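Local coordinates for coat protein (Pseudomonas phage PP7, PDB 2QUD) that self-assembles as homodimers into the T=3 icosahedral capsid, binds packaging signals in the viral RNA and represses translation of the replicase, at residues 62-67 with 79-84; 17-22 with 40-45; 54-59 with 85-90. All blocks are in the same frame, centred on the assembly; numbering follows the deposited sequence. Where two conformers were deposited one is given.

Contact 1: 62-67 with 79-84; sequences KLDQAD and TQVWSH
Two backbone rungs tie Lys62-Asp67 to the antiparallel strand Thr79-His84. Leu63 and Trp82 exchange one pair of hydrogen bonds, Gln65 and Gln80 the other. The straightest is Gln65 N to Gln80 O, 2.8 Å, with the donor almost on the C=O axis (N-H...O angle 175°). Leu63 O also receives a CA-H...O contact from Val81 CA at 3.2 Å. The strands form a beta hairpin in the six-stranded antiparallel sheet of the coat protein, and the second subunit carries that sheet on beyond Val81-His84. Lys62, Asp64, Val81 and Ser83, all RNA-binding residues, share one face with Ala66 and Thr79.

On that face Lys62 runs out as a fully extended chain, CG anti to the backbone N (chi1 -179°). Lys62 CB lies 4.3 Å from Ser83 CB. Next, Lys62 CG rests 3.8 Å from Val81 CG1. Lys62 CE passes Val81 CG1 at 4.0 Å, so the aliphatic chain crosses Val81 obliquely and carries NZ beyond it. Asp64 stands side by side with Val81, Asp64 OD1 touching both valine methyls, Val81 CG2 at 3.4 Å.

Leu63, Gln65, Gln80 and Trp82 occupy the other face. A water donates to Gln65 O and accepts from Gln65 NE2 and Gln80 NE2, while Gln65 OE1 bonds Ser99, Gln80 OE1 bonds Val89 N and Trp82 NE1 bonds His84 ND1, all three of the second subunit.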
loop_
_atom_site.group_PDB
_atom_site.type_symbol
_atom_site.label_atom_id
_atom_site.label_comp_id
_atom_site.label_asym_id
_atom_site.label_seq_id
_atom_site.Cartn_x
_atom_site.Cartn_y
_atom_site.Cartn_z
ATOM N N LYS A 62 -7.624 -2.676 0.648
ATOM C CA LYS A 62 -7.233 -4.067 1.028
ATOM C C LYS A 62 -7.281 -4.908 -0.232
ATOM O O LYS A 62 -8.347 -5.165 -0.777
ATOM C CB LYS A 62 -8.188 -4.644 2.076
ATOM C CG LYS A 62 -7.889 -6.066 2.577
ATOM C CD LYS A 62 -8.883 -6.418 3.705
ATOM C CE LYS A 62 -8.530 -7.688 4.446
ATOM N NZ LYS A 62 -9.499 -7.905 5.560
ATOM N N LEU A 63 -6.108 -5.311 -0.697
ATOM C CA LEU A 63 -5.969 -6.234 -1.828
ATOM C C LEU A 63 -5.834 -7.660 -1.271
ATOM O O LEU A 63 -4.864 -7.964 -0.565
ATOM C CB LEU A 63 -4.756 -5.878 -2.657
ATOM C CG LEU A 63 -4.622 -6.566 -4.005
ATOM C CD1 LEU A 63 -5.749 -6.164 -5.011
ATOM C CD2 LEU A 63 -3.252 -6.322 -4.619
ATOM N N ASP A 64 -6.826 -8.496 -1.611
ATOM C CA ASP A 64 -6.890 -9.890 -1.187
ATOM C C ASP A 64 -6.598 -10.745 -2.409
ATOM O O ASP A 64 -7.346 -10.690 -3.394
ATOM C CB ASP A 64 -8.277 -10.243 -0.634
ATOM C CG ASP A 64 -8.571 -9.627 0.725
ATOM O OD1 ASP A 64 -7.666 -9.558 1.576
ATOM O OD2 ASP A 64 -9.756 -9.277 0.949
ATOM N N GLN A 65 -5.518 -11.537 -2.338
ATOM C CA GLN A 65 -5.161 -12.454 -3.415
ATOM C C GLN A 65 -5.239 -13.897 -2.879
ATOM O O GLN A 65 -4.375 -14.335 -2.131
ATOM C CB GLN A 65 -3.783 -12.136 -3.974
ATOM C CG GLN A 65 -3.417 -12.961 -5.174
ATOM C CD GLN A 65 -2.009 -12.747 -5.628
ATOM O OE1 GLN A 65 -1.777 -12.138 -6.670
ATOM N NE2 GLN A 65 -1.037 -13.237 -4.834
ATOM N N ALA A 66 -6.315 -14.598 -3.234
ATOM C CA ALA A 66 -6.489 -15.984 -2.838
ATOM C C ALA A 66 -5.679 -16.841 -3.780
ATOM O O ALA A 66 -5.521 -16.520 -4.957
ATOM C CB ALA A 66 -7.976 -16.396 -2.878
ATOM N N ASP A 67 -5.195 -17.970 -3.261
ATOM C CA ASP A 67 -4.517 -18.957 -4.066
ATOM C C ASP A 67 -5.406 -20.193 -4.146
ATOM O O ASP A 67 -5.852 -20.688 -3.115
ATOM C CB ASP A 67 -3.183 -19.326 -3.442
ATOM C CG ASP A 67 -2.243 -19.916 -4.445
ATOM O OD1 ASP A 67 -1.623 -19.143 -5.193
ATOM O OD2 ASP A 67 -2.135 -21.152 -4.500
ATOM N N THR A 79 -4.809 -17.179 1.421
ATOM C CA THR A 79 -5.051 -15.820 0.955
ATOM C C THR A 79 -3.945 -14.940 1.511
ATOM O O THR A 79 -3.644 -14.961 2.704
ATOM C CB THR A 79 -6.426 -15.278 1.379
ATOM O OG1 THR A 79 -7.449 -16.183 0.929
ATOM C CG2 THR A 79 -6.675 -13.856 0.767
ATOM N N GLN A 80 -3.350 -14.168 0.624
ATOM C CA GLN A 80 -2.397 -13.148 1.020
ATOM C C GLN A 80 -2.983 -11.768 0.784
ATOM O O GLN A 80 -3.849 -11.585 -0.082
ATOM C CB GLN A 80 -1.120 -13.351 0.252
ATOM C CG GLN A 80 -0.511 -14.702 0.607
ATOM C CD GLN A 80 0.842 -14.900 -0.010
ATOM O OE1 GLN A 80 1.813 -15.028 0.698
ATOM N NE2 GLN A 80 0.905 -14.949 -1.333
ATOM N N VAL A 81 -2.527 -10.809 1.588
ATOM C CA VAL A 81 -3.184 -9.523 1.707
ATOM C C VAL A 81 -2.139 -8.404 1.690
ATOM O O VAL A 81 -1.088 -8.530 2.319
ATOM C CB VAL A 81 -3.988 -9.425 3.023
ATOM C CG1 VAL A 81 -4.821 -8.192 3.005
ATOM C CG2 VAL A 81 -4.885 -10.673 3.237
ATOM N N TRP A 82 -2.420 -7.331 0.969
ATOM C CA TRP A 82 -1.695 -6.086 1.143
ATOM C C TRP A 82 -2.637 -4.940 1.331
ATOM O O TRP A 82 -3.329 -4.559 0.437
ATOM C CB TRP A 82 -0.756 -5.849 -0.021
ATOM C CG TRP A 82 0.258 -4.748 0.116
ATOM C CD1 TRP A 82 0.101 -3.541 0.723
ATOM C CD2 TRP A 82 1.577 -4.755 -0.405
ATOM N NE1 TRP A 82 1.230 -2.813 0.616
ATOM C CE2 TRP A 82 2.157 -3.528 -0.083
ATOM C CE3 TRP A 82 2.316 -5.669 -1.143
ATOM C CZ2 TRP A 82 3.448 -3.215 -0.456
ATOM C CZ3 TRP A 82 3.553 -5.369 -1.490
ATOM C CH2 TRP A 82 4.136 -4.167 -1.143
ATOM N N SER A 83 -2.652 -4.428 2.549
ATOM C CA SER A 83 -3.570 -3.353 2.857
ATOM C C SER A 83 -2.826 -2.040 3.099
ATOM O O SER A 83 -1.670 -2.019 3.482
ATOM C CB SER A 83 -4.474 -3.711 4.038
ATOM O OG SER A 83 -3.705 -3.956 5.185
ATOM N N HIS A 84 -3.535 -0.961 2.830
ATOM C CA HIS A 84 -3.069 0.418 2.939
ATOM C C HIS A 84 -3.957 1.161 3.891
ATOM O O HIS A 84 -5.172 1.013 3.863
ATOM C CB HIS A 84 -3.107 1.118 1.575
ATOM C CG HIS A 84 -2.379 0.373 0.516
ATOM N ND1 HIS A 84 -1.103 0.695 0.101
ATOM C CD2 HIS A 84 -2.742 -0.721 -0.187
ATOM C CE1 HIS A 84 -0.719 -0.172 -0.821
ATOM N NE2 HIS A 84 -1.695 -1.045 -1.013
HETATM O O HOH W 1 -1.893 -15.311 -2.666
#

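Contact 2: 17-22 with 40-45; sequences RTLTEI and GRLRLT
Arg17-Ile22 is strand throughout, whereas Gly40-Thr45 enters as loop and becomes strand only at Arg43. The axes of strands 17-22 and 43-45 cross at 53° and come no closer than 8.1 Å, too far for a backbone ladder, and no hydrogen bond spans the two segments. In the sheet, strand 29-32 runs between the strands to which they belong, so the contact is made by side chains of 17-22 reaching across, Leu19 touching backbone atoms of 42-44 as well as side chains.

Leu19 is the middle of it. Its CG lies anti to the carbonyl carbon (chi1 -73°), and one branch does the touching: Leu19 CD2 sits 4.0 Å from Leu44 CB, with the two side chains crossing at about a right angle. Leu19 CD2 also lies 4.2 Å from Leu42 CG, so it packs against both leucines. Leu42 CD2, in turn, meets Arg17 NH2 at 4.0 Å, the bent arginine chain crossing it nearly perpendicularly.

At the other end Ile22 CD1 sits over the centre of one face of the Arg43 guanidinium, 4.1 Å from Arg43 NH2. Arg43 starts out pointing away from strand 17-22, and bends at chi2 and chi3 bring its tip back under the isoleucine. Leu103 of the second subunit packs on both Arg17 and Leu42.

The apolar groups leave the guanidinium N-H groups to partners elsewhere: Arg17 NE makes a salt bridge with Glu33, and Arg43 NH2 one with Glu32. Arg43 binds RNA, so this contact combines a leucine core with an RNA-binding cation whose flat face rests on a methyl and whose charge is probably partly balanced by glutamate.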
loop_
_atom_site.group_PDB
_atom_site.type_symbol
_atom_site.label_atom_id
_atom_site.label_comp_id
_atom_site.label_asym_id
_atom_site.label_seq_id
_atom_site.Cartn_x
_atom_site.Cartn_y
_atom_site.Cartn_z
ATOM N N ARG A 17 -4.942 -6.157 -15.832
ATOM C CA ARG A 17 -5.832 -6.874 -14.913
ATOM C C ARG A 17 -6.928 -5.881 -14.580
ATOM O O ARG A 17 -6.652 -4.799 -14.056
ATOM C CB ARG A 17 -5.067 -7.263 -13.630
ATOM C CG ARG A 17 -3.802 -8.119 -13.851
ATOM C CD ARG A 17 -4.130 -9.508 -14.264
ATOM N NE ARG A 17 -4.756 -10.269 -13.181
ATOM C CZ ARG A 17 -4.113 -10.871 -12.179
ATOM N NH1 ARG A 17 -2.804 -10.838 -12.072
ATOM N NH2 ARG A 17 -4.812 -11.515 -11.258
ATOM N N THR A 18 -8.182 -6.231 -14.898
ATOM C CA THR A 18 -9.303 -5.313 -14.695
ATOM C C THR A 18 -10.099 -5.772 -13.481
ATOM O O THR A 18 -10.534 -6.902 -13.450
ATOM C CB THR A 18 -10.217 -5.270 -15.933
ATOM O OG1 THR A 18 -9.447 -4.842 -17.062
ATOM C CG2 THR A 18 -11.433 -4.359 -15.705
ATOM N N LEU A 19 -10.307 -4.866 -12.532
ATOM C CA LEU A 19 -11.121 -5.130 -11.357
ATOM C C LEU A 19 -12.393 -4.316 -11.446
ATOM O O LEU A 19 -12.353 -3.092 -11.565
ATOM C CB LEU A 19 -10.378 -4.796 -10.079
ATOM C CG LEU A 19 -9.266 -5.783 -9.724
ATOM C CD1 LEU A 19 -7.913 -5.231 -10.150
ATOM C CD2 LEU A 19 -9.331 -6.048 -8.246
ATOM N N THR A 20 -13.518 -5.016 -11.338
ATOM C CA THR A 20 -14.866 -4.463 -11.534
ATOM C C THR A 20 -15.591 -4.309 -10.225
ATOM O O THR A 20 -15.572 -5.218 -9.399
ATOM C CB THR A 20 -15.686 -5.407 -12.458
ATOM O OG1 THR A 20 -14.981 -5.545 -13.707
ATOM C CG2 THR A 20 -17.035 -4.866 -12.717
ATOM N N GLU A 21 -16.222 -3.162 -10.070
ATOM C CA GLU A 21 -16.982 -2.891 -8.844
ATOM C C GLU A 21 -18.168 -3.857 -8.747
ATOM O O GLU A 21 -18.969 -3.972 -9.692
ATOM C CB GLU A 21 -17.471 -1.460 -8.800
ATOM C CG GLU A 21 -17.890 -0.967 -7.417
ATOM C CD GLU A 21 -18.388 0.463 -7.456
ATOM O OE1 GLU A 21 -17.819 1.344 -6.750
ATOM O OE2 GLU A 21 -19.393 0.695 -8.150
ATOM N N ILE A 22 -18.239 -4.569 -7.617
ATOM C CA ILE A 22 -19.351 -5.468 -7.312
ATOM C C ILE A 22 -20.225 -5.025 -6.117
ATOM O O ILE A 22 -21.331 -5.555 -5.925
ATOM C CB ILE A 22 -18.856 -6.931 -7.137
ATOM C CG1 ILE A 22 -17.892 -7.091 -5.983
ATOM C CG2 ILE A 22 -18.132 -7.381 -8.446
ATOM C CD1 ILE A 22 -17.717 -8.531 -5.536
ATOM N N GLY A 40 -11.801 -17.459 -5.262
ATOM C CA GLY A 40 -10.413 -17.125 -5.464
ATOM C C GLY A 40 -10.146 -15.923 -6.341
ATOM O O GLY A 40 -8.985 -15.622 -6.596
ATOM N N ARG A 41 -11.195 -15.244 -6.818
ATOM C CA ARG A 41 -10.997 -14.037 -7.631
ATOM C C ARG A 41 -10.301 -12.977 -6.779
ATOM O O ARG A 41 -10.646 -12.776 -5.605
ATOM C CB ARG A 41 -12.281 -13.443 -8.200
ATOM C CG ARG A 41 -12.896 -14.302 -9.276
ATOM C CD ARG A 41 -14.223 -13.795 -9.742
ATOM N NE ARG A 41 -14.649 -14.507 -10.942
ATOM C CZ ARG A 41 -15.706 -14.206 -11.688
ATOM N NH1 ARG A 41 -16.499 -13.202 -11.368
ATOM N NH2 ARG A 41 -15.951 -14.897 -12.805
ATOM N N LEU A 42 -9.358 -12.306 -7.428
ATOM C CA LEU A 42 -8.666 -11.135 -6.849
ATOM C C LEU A 42 -9.704 -10.109 -6.449
ATOM O O LEU A 42 -10.617 -9.827 -7.226
ATOM C CB LEU A 42 -7.724 -10.534 -7.874
ATOM C CG LEU A 42 -6.853 -9.361 -7.413
ATOM C CD1 LEU A 42 -5.860 -9.819 -6.312
ATOM C CD2 LEU A 42 -6.125 -8.806 -8.625
ATOM N N ARG A 43 -9.552 -9.578 -5.221
ATOM C CA ARG A 43 -10.469 -8.646 -4.585
ATOM C C ARG A 43 -9.737 -7.391 -4.097
ATOM O O ARG A 43 -8.668 -7.517 -3.519
ATOM C CB ARG A 43 -11.086 -9.303 -3.346
ATOM C CG ARG A 43 -12.460 -8.769 -2.948
ATOM C CD ARG A 43 -13.573 -9.674 -3.491
ATOM N NE ARG A 43 -14.710 -9.783 -2.577
ATOM C CZ ARG A 43 -15.699 -10.675 -2.681
ATOM N NH1 ARG A 43 -16.676 -10.669 -1.780
ATOM N NH2 ARG A 43 -15.740 -11.567 -3.672
ATOM N N LEU A 44 -10.362 -6.231 -4.281
ATOM C CA LEU A 44 -9.889 -4.969 -3.714
ATOM C C LEU A 44 -11.055 -4.338 -2.985
ATOM O O LEU A 44 -12.096 -4.086 -3.575
ATOM C CB LEU A 44 -9.412 -4.011 -4.813
ATOM C CG LEU A 44 -8.957 -2.602 -4.339
ATOM C CD1 LEU A 44 -7.756 -2.688 -3.349
ATOM C CD2 LEU A 44 -8.629 -1.702 -5.527
ATOM N N THR A 45 -10.873 -4.087 -1.687
ATOM C CA THR A 45 -11.869 -3.417 -0.891
ATOM C C THR A 45 -11.333 -2.028 -0.582
ATOM O O THR A 45 -10.155 -1.884 -0.222
ATOM C CB THR A 45 -12.123 -4.229 0.393
ATOM O OG1 THR A 45 -12.529 -5.554 0.038
ATOM C CG2 THR A 45 -13.190 -3.545 1.293
#

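Contact 3: 54-59 with 85-90; sequences KTAYRV and DVTIVA
Arg58 grips the carboxylate of Asp85 side-on, with two nitrogens serving two oxygens. Arg58 NE donates to the syn lone pair of Asp85 OD2 at 3.0 Å, while Arg58 NH1 reaches the syn lone pair of Asp85 OD1 at 3.3 Å, almost straight (N-H...O angle 175°). OD1 lies in the guanidinium plane, although the two flat groups are turned 39° apart. Bends at chi2 and chi3 curl Arg58 toward strand 76-89, laying Arg58 CD 3.2 Å from Thr87 OG1 on the way. Arg58 and Thr87 thus lie side by side; both bind RNA, as does Ala56 on the same face, and the salt bridge would restrain the guanidinium and moderate its charge.

Beneath these side chains the strands pair antiparallel. Tyr57 and Ile88 exchange two backbone bonds, the shorter being Tyr57 N to Ile88 O at 2.7 Å, nearly along the C=O axis. Val59 and Val86 form the next hydrogen-bonded pair, with both donors in the carbonyl planes. Past the end of the ladder Ala90 N still reaches Thr55 O at 2.9 Å, from above the carbonyl plane.

The other face, with Tyr57, Val59, Val86 and Ile88, is largely apolar. Val59 CB and Val86 CB stand 4.0 Å apart, and further out Tyr57 CE2 touches Ala90 CB, also at 4.0 Å.

This is the far end of the hairpin made by strands 56-68 and 76-89. Strand 43-50 flanks it through Leu48, against Tyr57 and Val59, while Leu100 of helix 94-109 packs on Val86 and Ile88. From the second subunit, Leu120 and Leu116 reach Tyr57 and Val59, and a strand pairs with Asp85-Thr87.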
loop_
_atom_site.group_PDB
_atom_site.type_symbol
_atom_site.label_atom_id
_atom_site.label_comp_id
_atom_site.label_asym_id
_atom_site.label_seq_id
_atom_site.Cartn_x
_atom_site.Cartn_y
_atom_site.Cartn_z
ATOM N N LYS A 54 -13.597 15.232 12.483
ATOM C CA LYS A 54 -13.706 15.861 11.160
ATOM C C LYS A 54 -12.482 16.739 10.872
ATOM O O LYS A 54 -12.596 17.811 10.274
ATOM C CB LYS A 54 -15.019 16.648 11.020
ATOM C CG LYS A 54 -16.265 15.794 11.302
ATOM C CD LYS A 54 -17.527 16.623 11.442
ATOM C CE LYS A 54 -18.782 15.774 11.206
ATOM N NZ LYS A 54 -18.691 14.396 11.787
ATOM N N THR A 55 -11.317 16.258 11.303
ATOM C CA THR A 55 -10.037 16.914 11.028
ATOM C C THR A 55 -9.143 16.125 10.070
ATOM O O THR A 55 -8.092 16.632 9.667
ATOM C CB THR A 55 -9.244 17.119 12.310
ATOM O OG1 THR A 55 -9.001 15.849 12.937
ATOM C CG2 THR A 55 -9.980 18.052 13.253
ATOM N N ALA A 56 -9.526 14.890 9.742
ATOM C CA ALA A 56 -8.716 14.037 8.886
ATOM C C ALA A 56 -9.630 13.047 8.204
ATOM O O ALA A 56 -10.783 12.848 8.575
ATOM C CB ALA A 56 -7.677 13.307 9.678
ATOM N N TYR A 57 -9.084 12.447 7.178
ATOM C CA TYR A 57 -9.723 11.350 6.449
ATOM C C TYR A 57 -8.826 10.120 6.515
ATOM O O TYR A 57 -7.611 10.249 6.612
ATOM C CB TYR A 57 -9.920 11.722 4.979
ATOM C CG TYR A 57 -10.799 12.928 4.772
ATOM C CD1 TYR A 57 -12.160 12.788 4.554
ATOM C CD2 TYR A 57 -10.284 14.207 4.842
ATOM C CE1 TYR A 57 -12.975 13.907 4.399
ATOM C CE2 TYR A 57 -11.085 15.334 4.677
ATOM C CZ TYR A 57 -12.432 15.174 4.458
ATOM O OH TYR A 57 -13.225 16.279 4.295
ATOM N N ARG A 58 -9.453 8.949 6.484
ATOM C CA ARG A 58 -8.767 7.681 6.548
ATOM C C ARG A 58 -9.176 6.920 5.293
ATOM O O ARG A 58 -10.379 6.661 5.073
ATOM C CB ARG A 58 -9.091 6.888 7.803
ATOM C CG ARG A 58 -8.562 7.532 9.087
ATOM C CD ARG A 58 -7.047 7.390 9.226
ATOM N NE ARG A 58 -6.661 6.054 9.686
ATOM C CZ ARG A 58 -6.538 5.688 10.960
ATOM N NH1 ARG A 58 -6.167 4.443 11.234
ATOM N NH2 ARG A 58 -6.799 6.531 11.966
ATOM N N VAL A 59 -8.191 6.631 4.438
ATOM C CA VAL A 59 -8.367 5.768 3.263
ATOM C C VAL A 59 -7.865 4.385 3.602
ATOM O O VAL A 59 -6.745 4.227 4.097
ATOM C CB VAL A 59 -7.547 6.273 2.053
ATOM C CG1 VAL A 59 -7.589 5.259 0.919
ATOM C CG2 VAL A 59 -8.018 7.634 1.588
ATOM N N ASP A 85 -3.347 1.999 4.728
ATOM C CA ASP A 85 -4.083 2.851 5.648
ATOM C C ASP A 85 -3.429 4.219 5.490
ATOM O O ASP A 85 -2.280 4.407 5.867
ATOM C CB ASP A 85 -3.951 2.317 7.054
ATOM C CG ASP A 85 -4.872 2.998 8.039
ATOM O OD1 ASP A 85 -5.407 2.261 8.883
ATOM O OD2 ASP A 85 -5.067 4.228 7.994
ATOM N N VAL A 86 -4.178 5.165 4.938
ATOM C CA VAL A 86 -3.644 6.491 4.607
ATOM C C VAL A 86 -4.419 7.530 5.432
ATOM O O VAL A 86 -5.654 7.585 5.404
ATOM C CB VAL A 86 -3.736 6.821 3.078
ATOM C CG1 VAL A 86 -2.880 8.050 2.728
ATOM C CG2 VAL A 86 -3.379 5.607 2.169
ATOM N N THR A 87 -3.665 8.368 6.137
ATOM C CA THR A 87 -4.208 9.436 6.963
ATOM C C THR A 87 -3.906 10.743 6.231
ATOM O O THR A 87 -2.730 11.102 6.056
ATOM C CB THR A 87 -3.596 9.476 8.369
ATOM O OG1 THR A 87 -3.943 8.282 9.071
ATOM C CG2 THR A 87 -4.115 10.663 9.153
ATOM N N ILE A 88 -4.993 11.404 5.824
ATOM C CA ILE A 88 -4.948 12.646 5.071
ATOM C C ILE A 88 -5.603 13.731 5.915
ATOM O O ILE A 88 -6.743 13.607 6.346
ATOM C CB ILE A 88 -5.630 12.498 3.690
ATOM C CG1 ILE A 88 -4.850 11.502 2.805
ATOM C CG2 ILE A 88 -5.740 13.856 2.992
ATOM C CD1 ILE A 88 -3.457 11.963 2.404
ATOM N N VAL A 89 -4.849 14.784 6.199
ATOM C CA VAL A 89 -5.317 15.797 7.118
ATOM C C VAL A 89 -6.152 16.834 6.376
ATOM O O VAL A 89 -5.823 17.263 5.278
ATOM C CB VAL A 89 -4.119 16.401 7.901
ATOM C CG1 VAL A 89 -4.579 17.551 8.771
ATOM C CG2 VAL A 89 -3.434 15.294 8.767
ATOM N N ALA A 90 -7.270 17.243 6.987
ATOM C CA ALA A 90 -8.245 18.070 6.276
ATOM C C ALA A 90 -7.739 19.485 5.946
ATOM O O ALA A 90 -8.152 20.052 4.947
ATOM C CB ALA A 90 -9.564 18.130 7.052
#

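How the contacts relate
Contacts 1 and 3 are two parts of one hairpin, strands 56-68 and 76-89, with centres 22 Å apart; contact 3 holds the ends furthest from the turn. Contact 2 abuts contact 1, centre to centre 11 Å, because strand 43-50 is the next strand in the sheet: Asp64 N lies 2.8 Å from Arg43 O and Lys62 N 2.8 Å from Thr45 O, probable hydrogen bonds. Contacts 2 and 3 do not touch, their nearest atoms being about 8 Å apart. RNA-binding residues occur in all three: Arg43 in contact 2, four in contact 1, three in contact 3. The side chains of Arg43 and Asp64 approach to about 4 Å, and all contacts touch the second subunit.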